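Local coordinates for sulfotransferase (Mycobacterium tuberculosis, PDB 2ZQ5), which probably transfers a sulfuryl group from the donor PAPS to an acceptor molecule, at residues G41-A46 with F63-A68; H183-E188 with D291-G296. All coordinates share one frame; numbering follows the deposited sequence.

Contact 1 (G41-A46 with F63-A68); sequences GVLLDA and FFLRGA
Leu65 points its isobutyl group at the helix of residues 41-46 and divides its two methyls between Leu43 and Leu44. Its CD2 lies 3.7 Å from Leu43 CD2, while its other branch, CD1, comes to 3.6 Å from Leu44 CD2. The fork therefore sits against two consecutive residues of the facing helix. Leu43 and Leu65 both set off toward each other from their backbones, yet their side chains cross obliquely, so that one methyl of each does the touching. Leu44 starts out tangentially to its partner helix and bends inward beyond CB. With CG anti to its own carbonyl carbon (chi1 -77°), its CD2 methyl passes alongside Leu65 CD1, the two side chains running in opposite directions. The contact joins helix 36-50 to helix 55-81, consecutive helices of the N-terminal helical region that precedes the first strand of the parallel sheet. Between residues 41-46 and 63-68 the nearest CA atoms, those of Leu44 and Leu65, are 9.3 Å apart, a spacing bridged by leucine side chains without any hydrogen bond. Just 119 Å² is buried between the two segments, both sides summed, although all three leucines are buried in the whole protein. Other elements account for that difference: helix 13-24 brings Val13 to Leu44 and Leu16 to Leu65, Tyr196 of helix 194-201 and Tyr187 pack on Leu43, and Leu182 touches Leu65.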
ATOM      1  N   GLY A  41      13.872  -7.032 -11.957  1.00  8.54           N
ATOM      2  CA  GLY A  41      14.251  -8.195 -12.742  1.00  8.66           C
ATOM      3  C   GLY A  41      13.597  -9.466 -12.237  1.00  9.59           C
ATOM      4  O   GLY A  41      13.102 -10.277 -13.021  1.00  9.45           O
ATOM      5  N   VAL A  42      13.600  -9.647 -10.922  1.00  8.11           N
ATOM      6  CA  VAL A  42      12.987 -10.823 -10.316  1.00  7.05           C
ATOM      7  C   VAL A  42      11.481 -10.821 -10.568  1.00  7.58           C
ATOM      8  O   VAL A  42      10.890 -11.855 -10.883  1.00  7.93           O
ATOM      9  CB  VAL A  42      13.254 -10.859  -8.796  1.00  6.53           C
ATOM     10  CG1 VAL A  42      12.413 -11.943  -8.138  1.00  8.17           C
ATOM     11  CG2 VAL A  42      14.732 -11.115  -8.540  1.00  8.23           C
ATOM     12  N   LEU A  43      10.863  -9.653 -10.447  1.00  6.76           N
ATOM     13  CA  LEU A  43       9.432  -9.528 -10.664  1.00  6.82           C
ATOM     14  C   LEU A  43       9.063  -9.835 -12.120  1.00  7.81           C
ATOM     15  O   LEU A  43       8.081 -10.535 -12.381  1.00  7.84           O
ATOM     16  CB  LEU A  43       8.971  -8.119 -10.275  1.00  8.45           C
ATOM     17  CG  LEU A  43       7.475  -7.800 -10.341  1.00  7.70           C
ATOM     18  CD1 LEU A  43       6.678  -8.769  -9.480  1.00 10.65           C
ATOM     19  CD2 LEU A  43       7.261  -6.370  -9.869  1.00 10.15           C
ATOM     20  N   LEU A  44       9.850  -9.318 -13.063  1.00  7.92           N
ATOM     21  CA  LEU A  44       9.597  -9.561 -14.481  1.00  9.61           C
ATOM     22  C   LEU A  44       9.750 -11.036 -14.818  1.00  8.54           C
ATOM     23  O   LEU A  44       8.956 -11.591 -15.578  1.00  9.65           O
ATOM     24  CB  LEU A  44      10.548  -8.735 -15.353  1.00  9.71           C
ATOM     25  CG  LEU A  44      10.198  -7.251 -15.487  1.00 11.60           C
ATOM     26  CD1 LEU A  44      11.327  -6.519 -16.200  1.00 12.06           C
ATOM     27  CD2 LEU A  44       8.889  -7.105 -16.248  1.00 11.20           C
ATOM     28  N   ASP A  45      10.775 -11.675 -14.260  1.00  9.01           N
ATOM     29  CA  ASP A  45      10.982 -13.096 -14.519  1.00  8.96           C
ATOM     30  C   ASP A  45       9.799 -13.893 -13.979  1.00  8.56           C
ATOM     31  O   ASP A  45       9.396 -14.898 -14.562  1.00  9.16           O
ATOM     32  CB  ASP A  45      12.276 -13.596 -13.862  1.00  9.90           C
ATOM     33  CG  ASP A  45      13.525 -13.164 -14.612  1.00 11.85           C
ATOM     34  OD1 ASP A  45      13.404 -12.563 -15.702  1.00 14.12           O
ATOM     35  OD2 ASP A  45      14.635 -13.435 -14.105  1.00 13.48           O
ATOM     36  N   ALA A  46       9.237 -13.440 -12.863  1.00  7.89           N
ATOM     37  CA  ALA A  46       8.099 -14.127 -12.270  1.00  7.28           C
ATOM     38  C   ALA A  46       6.860 -13.963 -13.146  1.00  8.97           C
ATOM     39  O   ALA A  46       6.171 -14.935 -13.444  1.00  7.96           O
ATOM     40  CB  ALA A  46       7.831 -13.586 -10.872  1.00  7.77           C
ATOM     41  N   PHE A  63       1.853  -1.517 -17.872  1.00 10.34           N
ATOM     42  CA  PHE A  63       1.400  -0.182 -17.492  1.00 11.32           C
ATOM     43  C   PHE A  63       1.753   0.107 -16.030  1.00 11.49           C
ATOM     44  O   PHE A  63       2.271   1.179 -15.707  1.00 11.35           O
ATOM     45  CB  PHE A  63      -0.115  -0.071 -17.683  1.00 13.82           C
ATOM     46  CG  PHE A  63      -0.671   1.291 -17.373  1.00 15.97           C
ATOM     47  CD1 PHE A  63      -0.546   2.334 -18.285  1.00 18.77           C
ATOM     48  CD2 PHE A  63      -1.319   1.533 -16.167  1.00 18.15           C
ATOM     49  CE1 PHE A  63      -1.059   3.601 -17.999  1.00 18.63           C
ATOM     50  CE2 PHE A  63      -1.834   2.795 -15.871  1.00 19.88           C
ATOM     51  CZ  PHE A  63      -1.704   3.830 -16.790  1.00 19.34           C
ATOM     52  N   PHE A  64       1.479  -0.853 -15.150  1.00 11.66           N
ATOM     53  CA  PHE A  64       1.766  -0.668 -13.732  1.00  9.96           C
ATOM     54  C   PHE A  64       3.253  -0.524 -13.434  1.00  9.49           C
ATOM     55  O   PHE A  64       3.642   0.284 -12.587  1.00 10.71           O
ATOM     56  CB  PHE A  64       1.216  -1.832 -12.899  1.00 10.42           C
ATOM     57  CG  PHE A  64      -0.255  -2.074 -13.074  1.00 11.43           C
ATOM     58  CD1 PHE A  64      -1.143  -1.013 -13.213  1.00 12.77           C
ATOM     59  CD2 PHE A  64      -0.754  -3.373 -13.074  1.00 13.14           C
ATOM     60  CE1 PHE A  64      -2.512  -1.242 -13.347  1.00 13.65           C
ATOM     61  CE2 PHE A  64      -2.120  -3.612 -13.205  1.00 14.19           C
ATOM     62  CZ  PHE A  64      -2.999  -2.546 -13.344  1.00 13.30           C
ATOM     63  N   LEU A  65       4.086  -1.313 -14.106  1.00  9.21           N
ATOM     64  CA  LEU A  65       5.519  -1.240 -13.867  1.00  8.67           C
ATOM     65  C   LEU A  65       6.100   0.052 -14.425  1.00  9.33           C
ATOM     66  O   LEU A  65       6.962   0.668 -13.798  1.00  8.41           O
ATOM     67  CB  LEU A  65       6.227  -2.469 -14.449  1.00  9.15           C
ATOM     68  CG  LEU A  65       5.833  -3.794 -13.778  1.00  9.75           C
ATOM     69  CD1 LEU A  65       6.616  -4.928 -14.414  1.00 12.68           C
ATOM     70  CD2 LEU A  65       6.109  -3.733 -12.271  1.00 11.08           C
ATOM     71  N   ARG A  66       5.633   0.473 -15.597  1.00  8.39           N
ATOM     72  CA  ARG A  66       6.120   1.727 -16.157  1.00  9.19           C
ATOM     73  C   ARG A  66       5.701   2.834 -15.190  1.00  9.00           C
ATOM     74  O   ARG A  66       6.457   3.774 -14.939  1.00  9.05           O
ATOM     75  CB  ARG A  66       5.499   2.001 -17.528  1.00 10.41           C
ATOM     76  CG  ARG A  66       6.037   3.274 -18.170  1.00 12.21           C
ATOM     77  CD  ARG A  66       5.244   3.690 -19.402  1.00 13.83           C
ATOM     78  NE  ARG A  66       3.893   4.112 -19.050  1.00 15.94           N
ATOM     79  CZ  ARG A  66       3.020   4.625 -19.910  1.00 18.11           C
ATOM     80  NH1 ARG A  66       3.353   4.782 -21.185  1.00 18.66           N
ATOM     81  NH2 ARG A  66       1.811   4.984 -19.496  1.00 19.21           N
ATOM     82  N   GLY A  67       4.494   2.706 -14.642  1.00  7.98           N
ATOM     83  CA  GLY A  67       3.988   3.697 -13.711  1.00  8.71           C
ATOM     84  C   GLY A  67       4.847   3.816 -12.468  1.00  7.36           C
ATOM     85  O   GLY A  67       5.045   4.912 -11.947  1.00  8.32           O
ATOM     86  N   ALA A  68       5.350   2.687 -11.984  1.00  7.37           N
ATOM     87  CA  ALA A  68       6.198   2.685 -10.803  1.00  7.39           C
ATOM     88  C   ALA A  68       7.489   3.446 -11.095  1.00  7.41           C
ATOM     89  O   ALA A  68       7.970   4.209 -10.258  1.00  7.16           O
ATOM     90  CB  ALA A  68       6.512   1.253 -10.385  1.00  7.93           C
TER

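Contact 2 (H183-E188 with D291-G296); sequences HSVSYE and DTWSRG
Glu188 reaches across to the helix of residues 291-296, where Thr292 and Arg295 converge on its carboxylate. CB directs the chain toward that helix, and CG lies between the backbone N and the carbonyl carbon (chi1 72°). CG passes Thr292 OG1 at 3.5 Å, and the extended chain carries CD to the edge of the Arg295 guanidinium. At the tip, OE2 accepts a hydrogen bond from Arg295 NH2 (2.8 Å) on its syn side, as part of a salt bridge, the carboxylate and guanidinium planes turned 41° apart. The same oxygen is 2.7 Å from Thr292 OG1, whose proton could instead serve Asp288 O. OE1 takes a hydrogen bond from a water that also accepts from Arg295 NH1, and a second water links Glu188 O to Thr292 OG1. Asp291 completes the salt-bridge network: Arg295 grips it side-on, NE to OD1 and NH2 to OD2 (3.0 Å), each oxygen approached from above the carboxylate plane. NH2 thus lies between two carboxylates, and its charge probably offsets the repulsion between Glu188 OE2 and Asp291 OD2, 5.1 Å apart. Val185 CG2 approaches Trp293 CH2 obliquely at 4.4 Å, and Thr292 CG2 lies over one face of the indole. The contact joins the loop between helices 175-178 and 194-201 to helix 282-304, with Ala197 of helix 194-201 against Glu188 and Arg295, and Phe237 of helix 234-237 against Val185, Thr292 and Arg295.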
ATOM      1  N   HIS A 183       9.462  -3.068  -4.346  1.00  6.91           N
ATOM      2  CA  HIS A 183       9.383  -3.937  -3.166  1.00  6.34           C
ATOM      3  C   HIS A 183       7.968  -3.727  -2.639  1.00  6.22           C
ATOM      4  O   HIS A 183       7.668  -2.695  -2.033  1.00  6.28           O
ATOM      5  CB  HIS A 183      10.390  -3.529  -2.083  1.00  6.37           C
ATOM      6  CG  HIS A 183      11.794  -3.982  -2.347  1.00  5.92           C
ATOM      7  ND1 HIS A 183      12.564  -3.471  -3.369  1.00  6.01           N
ATOM      8  CD2 HIS A 183      12.575  -4.882  -1.703  1.00  7.33           C
ATOM      9  CE1 HIS A 183      13.758  -4.034  -3.343  1.00  6.44           C
ATOM     10  NE2 HIS A 183      13.792  -4.893  -2.340  1.00  7.39           N
ATOM     11  N   SER A 184       7.096  -4.701  -2.866  1.00  5.16           N
ATOM     12  CA  SER A 184       5.705  -4.573  -2.447  1.00  5.94           C
ATOM     13  C   SER A 184       5.002  -5.920  -2.402  1.00  6.49           C
ATOM     14  O   SER A 184       5.245  -6.776  -3.251  1.00  6.65           O
ATOM     15  CB  SER A 184       4.971  -3.649  -3.427  1.00  7.46           C
ATOM     16  OG  SER A 184       3.585  -3.581  -3.142  1.00  6.74           O
ATOM     17  N   VAL A 185       4.136  -6.117  -1.411  1.00  6.25           N
ATOM     18  CA  VAL A 185       3.399  -7.374  -1.332  1.00  6.90           C
ATOM     19  C   VAL A 185       2.109  -7.288  -2.148  1.00  7.75           C
ATOM     20  O   VAL A 185       1.303  -8.220  -2.153  1.00  8.01           O
ATOM     21  CB  VAL A 185       3.066  -7.774   0.133  1.00  6.50           C
ATOM     22  CG1 VAL A 185       4.347  -8.098   0.886  1.00 10.83           C
ATOM     23  CG2 VAL A 185       2.298  -6.664   0.830  1.00  9.63           C
ATOM     24  N   SER A 186       1.918  -6.173  -2.852  1.00  6.94           N
ATOM     25  CA  SER A 186       0.726  -6.004  -3.676  1.00  6.56           C
ATOM     26  C   SER A 186       0.788  -6.916  -4.898  1.00  7.69           C
ATOM     27  O   SER A 186      -0.225  -7.464  -5.333  1.00  8.55           O
ATOM     28  CB  SER A 186       0.593  -4.546  -4.136  1.00  7.63           C
ATOM     29  OG  SER A 186       1.649  -4.182  -5.017  1.00  9.25           O
ATOM     30  N   TYR A 187       1.987  -7.097  -5.436  1.00  7.47           N
ATOM     31  CA  TYR A 187       2.163  -7.908  -6.635  1.00  6.91           C
ATOM     32  C   TYR A 187       1.697  -9.346  -6.499  1.00  6.54           C
ATOM     33  O   TYR A 187       0.951  -9.838  -7.346  1.00  6.97           O
ATOM     34  CB  TYR A 187       3.626  -7.877  -7.084  1.00  6.32           C
ATOM     35  CG  TYR A 187       4.137  -6.479  -7.330  1.00  6.41           C
ATOM     36  CD1 TYR A 187       3.460  -5.611  -8.187  1.00  5.95           C
ATOM     37  CD2 TYR A 187       5.274  -6.008  -6.680  1.00  6.30           C
ATOM     38  CE1 TYR A 187       3.901  -4.303  -8.386  1.00  8.44           C
ATOM     39  CE2 TYR A 187       5.723  -4.702  -6.871  1.00  6.61           C
ATOM     40  CZ  TYR A 187       5.031  -3.859  -7.722  1.00  8.10           C
ATOM     41  OH  TYR A 187       5.459  -2.561  -7.896  1.00 10.04           O
ATOM     42  N   GLU A 188       2.121 -10.015  -5.433  1.00  6.33           N
ATOM     43  CA  GLU A 188       1.754 -11.407  -5.222  1.00  6.18           C
ATOM     44  C   GLU A 188       0.281 -11.614  -4.868  1.00  7.33           C
ATOM     45  O   GLU A 188      -0.211 -12.739  -4.900  1.00  7.13           O
ATOM     46  CB  GLU A 188       2.649 -12.022  -4.146  1.00  5.04           C
ATOM     47  CG  GLU A 188       2.372 -11.541  -2.736  1.00  7.06           C
ATOM     48  CD  GLU A 188       3.479 -11.932  -1.789  1.00  8.22           C
ATOM     49  OE1 GLU A 188       4.576 -11.337  -1.881  1.00  7.59           O
ATOM     50  OE2 GLU A 188       3.263 -12.845  -0.965  1.00  7.49           O
ATOM     51  N   ASP A 291      -0.802 -18.473   1.716  1.00  6.68           N
ATOM     52  CA  ASP A 291       0.628 -18.346   1.956  1.00  7.94           C
ATOM     53  C   ASP A 291       1.028 -16.915   2.299  1.00  6.42           C
ATOM     54  O   ASP A 291       1.662 -16.665   3.326  1.00  6.84           O
ATOM     55  CB  ASP A 291       1.418 -18.807   0.730  1.00  7.73           C
ATOM     56  CG  ASP A 291       2.905 -18.542   0.868  1.00 12.53           C
ATOM     57  OD1 ASP A 291       3.500 -18.988   1.871  1.00 17.02           O
ATOM     58  OD2 ASP A 291       3.478 -17.887  -0.026  1.00 15.15           O
ATOM     59  N   THR A 292       0.652 -15.976   1.436  1.00  6.26           N
ATOM     60  CA  THR A 292       0.990 -14.574   1.640  1.00  5.83           C
ATOM     61  C   THR A 292       0.597 -14.005   2.993  1.00  5.09           C
ATOM     62  O   THR A 292       1.437 -13.471   3.719  1.00  5.74           O
ATOM     63  CB  THR A 292       0.348 -13.686   0.556  1.00  5.99           C
ATOM     64  OG1 THR A 292       0.887 -14.039  -0.720  1.00  6.65           O
ATOM     65  CG2 THR A 292       0.620 -12.208   0.829  1.00  6.74           C
ATOM     66  N   TRP A 293      -0.678 -14.122   3.342  1.00  5.51           N
ATOM     67  CA  TRP A 293      -1.147 -13.545   4.591  1.00  4.87           C
ATOM     68  C   TRP A 293      -0.783 -14.281   5.868  1.00  4.61           C
ATOM     69  O   TRP A 293      -0.718 -13.660   6.933  1.00  5.84           O
ATOM     70  CB  TRP A 293      -2.649 -13.277   4.479  1.00  6.03           C
ATOM     71  CG  TRP A 293      -2.910 -12.400   3.287  1.00  7.01           C
ATOM     72  CD1 TRP A 293      -3.594 -12.733   2.156  1.00  7.50           C
ATOM     73  CD2 TRP A 293      -2.331 -11.110   3.038  1.00  9.23           C
ATOM     74  NE1 TRP A 293      -3.466 -11.742   1.211  1.00  8.88           N
ATOM     75  CE2 TRP A 293      -2.695 -10.733   1.727  1.00  8.94           C
ATOM     76  CE3 TRP A 293      -1.531 -10.240   3.794  1.00 11.14           C
ATOM     77  CZ2 TRP A 293      -2.287  -9.525   1.152  1.00 10.60           C
ATOM     78  CZ3 TRP A 293      -1.124  -9.037   3.223  1.00 12.51           C
ATOM     79  CH2 TRP A 293      -1.504  -8.692   1.914  1.00 10.82           C
ATOM     80  N   SER A 294      -0.533 -15.584   5.791  1.00  5.34           N
ATOM     81  CA  SER A 294      -0.120 -16.284   7.002  1.00  6.09           C
ATOM     82  C   SER A 294       1.327 -15.872   7.276  1.00  7.47           C
ATOM     83  O   SER A 294       1.735 -15.751   8.429  1.00  7.25           O
ATOM     84  CB  SER A 294      -0.253 -17.806   6.850  1.00  7.99           C
ATOM     85  OG  SER A 294       0.524 -18.327   5.790  1.00  8.08           O
ATOM     86  N   ARG A 295       2.100 -15.644   6.215  1.00  6.96           N
ATOM     87  CA  ARG A 295       3.483 -15.198   6.381  1.00  6.05           C
ATOM     88  C   ARG A 295       3.480 -13.782   6.952  1.00  6.58           C
ATOM     89  O   ARG A 295       4.232 -13.473   7.873  1.00  7.94           O
ATOM     90  CB  ARG A 295       4.235 -15.209   5.042  1.00  7.16           C
ATOM     91  CG  ARG A 295       4.752 -16.577   4.641  1.00  8.11           C
ATOM     92  CD  ARG A 295       5.706 -16.524   3.450  1.00 10.29           C
ATOM     93  NE  ARG A 295       5.029 -16.276   2.178  1.00 11.17           N
ATOM     94  CZ  ARG A 295       5.003 -15.107   1.544  1.00  9.83           C
ATOM     95  NH1 ARG A 295       5.616 -14.044   2.051  1.00 11.21           N
ATOM     96  NH2 ARG A 295       4.367 -15.010   0.383  1.00  8.84           N
ATOM     97  N   GLY A 296       2.621 -12.924   6.409  1.00  5.87           N
ATOM     98  CA  GLY A 296       2.544 -11.555   6.890  1.00  5.56           C
ATOM     99  C   GLY A 296       2.236 -11.464   8.373  1.00  5.49           C
ATOM    100  O   GLY A 296       2.927 -10.772   9.119  1.00  6.12           O
TER
HETATM  101  O   HOH W   1      -1.269 -13.963  -2.646  1.00  7.29           O
HETATM  102  O   HOH W   2       6.440 -12.052  -0.049  1.00  9.04           O

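In the fold
From the N terminus, the chain runs through helix 13-24 into helix 36-50, and contact 1 closes the short connection to helix 55-81 with 16 residues between its segments. Only afterwards does it enter the five-stranded parallel sheet. Contact 2 opens in the loop before helix 194-201 and closes on helix 282-304, with 102 residues between its segments, spanning strands 227-231 and 250-255. The two are therefore in series, neither enclosing nor crossing the other. Their centres lie 16 Å apart, but Leu43 CD2 meets Tyr187 CE2 at 3.8 Å. Through residues 183-188, the N-terminal helices thus connect with helix 282-304, which precedes strand 312-316 at one edge of the sheet.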